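Local structure of acetylene hydratase Ahy (Pelobacter acetylenicus, 2E7Z) at residues V145-H150 with S366-P371. The protein catalyses the hydration of acetylene to acetaldehyde, using a tungsten-bis(molybdopterin guanine dinucleotide) cofactor and one [4Fe-4S] cluster. Numbering follows the deposited sequence.
Sequences VHRVTH and SALEEP
Arg147 and Leu368 meet because each sets its CG beside the backbone N and anti to the carbonyl carbon, with chi1 at -76° and -52° respectively; a further bend at chi3 of Arg147 (69°) brings its guanidinium round over the leucine. The contact packs a helix against the chain leading into helix 369-376, within the molybdopterin oxidoreductase region of this DMSO reductase family enzyme: the later part of helix 140-150 receives Leu368. The CD1 methyl of Leu368 does most of the touching, lying 3.6 Å from CB of Arg147 at the root of the chain and 3.9 Å from NE farther along it, so that the bent arginine chain runs past the methyl. The same methyl sits over one face of the guanidinium, while CB of Leu368 comes 3.9 Å from NH2 of Arg147. The CD2 methyl of Leu368 rests against the helix backbone, 3.8 Å from O of Arg147. Val148 extends the apolar patch through CG1, in looser contact with Leu368 CD1 at 4.3 Å, and is itself backed by Phe359 and by Val565 and Phe566 of helix 564-569. No hydrogen bond joins the two segments, but Ser372 of helix 369-376 bridges the two residues: its OG bonds to O of Leu368 and weakly to NH2 of Arg147. Pointing away from the 366-371 segment, Thr149 folds back on its own helix and also bonds to Arg305 of helix 300-314. OG1 and N of Thr149 reach O of Val145 from opposite faces of the carbonyl plane, OG1 at 2.9 Å from that oxygen.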
loop_
_atom_site.group_PDB
_atom_site.type_symbol
_atom_site.label_atom_id
_atom_site.label_comp_id
_atom_site.label_asym_id
_atom_site.label_seq_id
_atom_site.Cartn_x
_atom_site.Cartn_y
_atom_site.Cartn_z
ATOM N N VAL A 145 -1.812 10.885 -7.120
ATOM C CA VAL A 145 -2.717 12.008 -6.874
ATOM C C VAL A 145 -1.946 13.204 -6.297
ATOM O O VAL A 145 -2.142 14.349 -6.710
ATOM C CB VAL A 145 -3.900 11.628 -5.982
ATOM C CG1 VAL A 145 -4.799 12.851 -5.756
ATOM C CG2 VAL A 145 -4.737 10.514 -6.620
ATOM N N HIS A 146 -1.063 12.932 -5.338
ATOM C CA HIS A 146 -0.225 14.009 -4.785
ATOM C C HIS A 146 0.620 14.644 -5.864
ATOM O O HIS A 146 0.812 15.856 -5.891
ATOM C CB HIS A 146 0.715 13.474 -3.709
ATOM C CG HIS A 146 0.070 13.249 -2.383
ATOM N ND1 HIS A 146 0.702 13.555 -1.195
ATOM C CD2 HIS A 146 -1.117 12.687 -2.048
ATOM C CE1 HIS A 146 -0.081 13.214 -0.187
ATOM N NE2 HIS A 146 -1.189 12.681 -0.680
ATOM N N ARG A 147 1.115 13.835 -6.789
ATOM C CA ARG A 147 1.996 14.340 -7.829
ATOM C C ARG A 147 1.305 15.253 -8.826
ATOM O O ARG A 147 1.847 16.298 -9.211
ATOM C CB ARG A 147 2.669 13.192 -8.522
ATOM C CG ARG A 147 3.766 12.654 -7.648
ATOM C CD ARG A 147 4.515 11.624 -8.366
ATOM N NE ARG A 147 5.290 12.187 -9.469
ATOM C CZ ARG A 147 5.898 11.461 -10.391
ATOM N NH1 ARG A 147 5.833 10.109 -10.327
ATOM N NH2 ARG A 147 6.591 12.089 -11.340
ATOM N N VAL A 148 0.089 14.911 -9.221
ATOM C CA VAL A 148 -0.631 15.835 -10.116
ATOM C C VAL A 148 -1.015 17.136 -9.407
ATOM O O VAL A 148 -1.200 18.187 -10.053
ATOM C CB VAL A 148 -1.877 15.204 -10.789
ATOM C CG1 VAL A 148 -1.482 13.938 -11.544
ATOM C CG2 VAL A 148 -3.010 14.941 -9.789
ATOM N N THR A 149 -1.128 17.077 -8.080
ATOM C CA THR A 149 -1.552 18.239 -7.302
ATOM C C THR A 149 -0.356 19.105 -6.922
ATOM O O THR A 149 -0.413 20.329 -7.055
ATOM C CB THR A 149 -2.327 17.831 -6.031
ATOM O OG1 THR A 149 -3.406 16.947 -6.364
ATOM C CG2 THR A 149 -2.896 19.069 -5.329
ATOM N N HIS A 150 0.724 18.475 -6.441
ATOM C CA HIS A 150 1.885 19.242 -5.968
ATOM C C HIS A 150 3.208 18.535 -6.193
ATOM O O HIS A 150 4.186 18.812 -5.487
ATOM C CB HIS A 150 1.737 19.663 -4.500
ATOM C CG HIS A 150 1.265 18.568 -3.608
ATOM N ND1 HIS A 150 2.077 17.522 -3.220
ATOM C CD2 HIS A 150 0.055 18.332 -3.050
ATOM C CE1 HIS A 150 1.389 16.701 -2.448
ATOM N NE2 HIS A 150 0.161 17.174 -2.324
ATOM N N SER A 366 2.663 11.100 -17.750
ATOM C CA SER A 366 3.676 11.672 -18.632
ATOM C C SER A 366 3.774 13.201 -18.552
ATOM O O SER A 366 4.855 13.742 -18.734
ATOM C CB SER A 366 3.475 11.222 -20.072
ATOM O OG SER A 366 2.225 11.671 -20.520
ATOM N N ALA A 367 2.676 13.873 -18.233
ATOM C CA ALA A 367 2.740 15.342 -18.090
ATOM C C ALA A 367 3.643 15.768 -16.919
ATOM O O ALA A 367 4.002 16.946 -16.823
ATOM C CB ALA A 367 1.353 15.921 -17.919
ATOM N N LEU A 368 4.019 14.825 -16.051
ATOM C CA LEU A 368 4.911 15.139 -14.933
ATOM C C LEU A 368 6.400 14.922 -15.226
ATOM O O LEU A 368 7.248 15.246 -14.388
ATOM C CB LEU A 368 4.509 14.382 -13.669
ATOM C CG LEU A 368 3.044 14.519 -13.243
ATOM C CD1 LEU A 368 2.799 13.637 -12.089
ATOM C CD2 LEU A 368 2.681 15.966 -12.875
ATOM N N GLU A 369 6.717 14.415 -16.416
ATOM C CA GLU A 369 8.112 14.110 -16.787
ATOM C C GLU A 369 9.017 15.339 -16.759
ATOM O O GLU A 369 9.998 15.387 -16.023
ATOM C CB GLU A 369 8.167 13.428 -18.155
ATOM C CG GLU A 369 7.693 11.971 -18.093
ATOM C CD GLU A 369 7.382 11.368 -19.455
ATOM O OE1 GLU A 369 7.820 11.942 -20.478
ATOM O OE2 GLU A 369 6.688 10.314 -19.501
ATOM N N GLU A 370 8.677 16.336 -17.561
ATOM C CA GLU A 370 9.495 17.542 -17.635
ATOM C C GLU A 370 9.562 18.279 -16.294
ATOM O O GLU A 370 10.644 18.711 -15.887
ATOM C CB GLU A 370 9.018 18.464 -18.770
ATOM C CG GLU A 370 9.134 17.829 -20.157
ATOM C CD GLU A 370 10.503 17.205 -20.419
ATOM O OE1 GLU A 370 11.503 17.961 -20.414
ATOM O OE2 GLU A 370 10.577 15.964 -20.616
ATOM N N PRO A 371 8.415 18.444 -15.613
ATOM C CA PRO A 371 8.415 19.047 -14.276
ATOM C C PRO A 371 9.291 18.308 -13.264
ATOM O O PRO A 371 9.998 18.930 -12.469
ATOM C CB PRO A 371 6.943 18.995 -13.878
ATOM C CG PRO A 371 6.203 19.040 -15.199
ATOM C CD PRO A 371 7.041 18.218 -16.115
#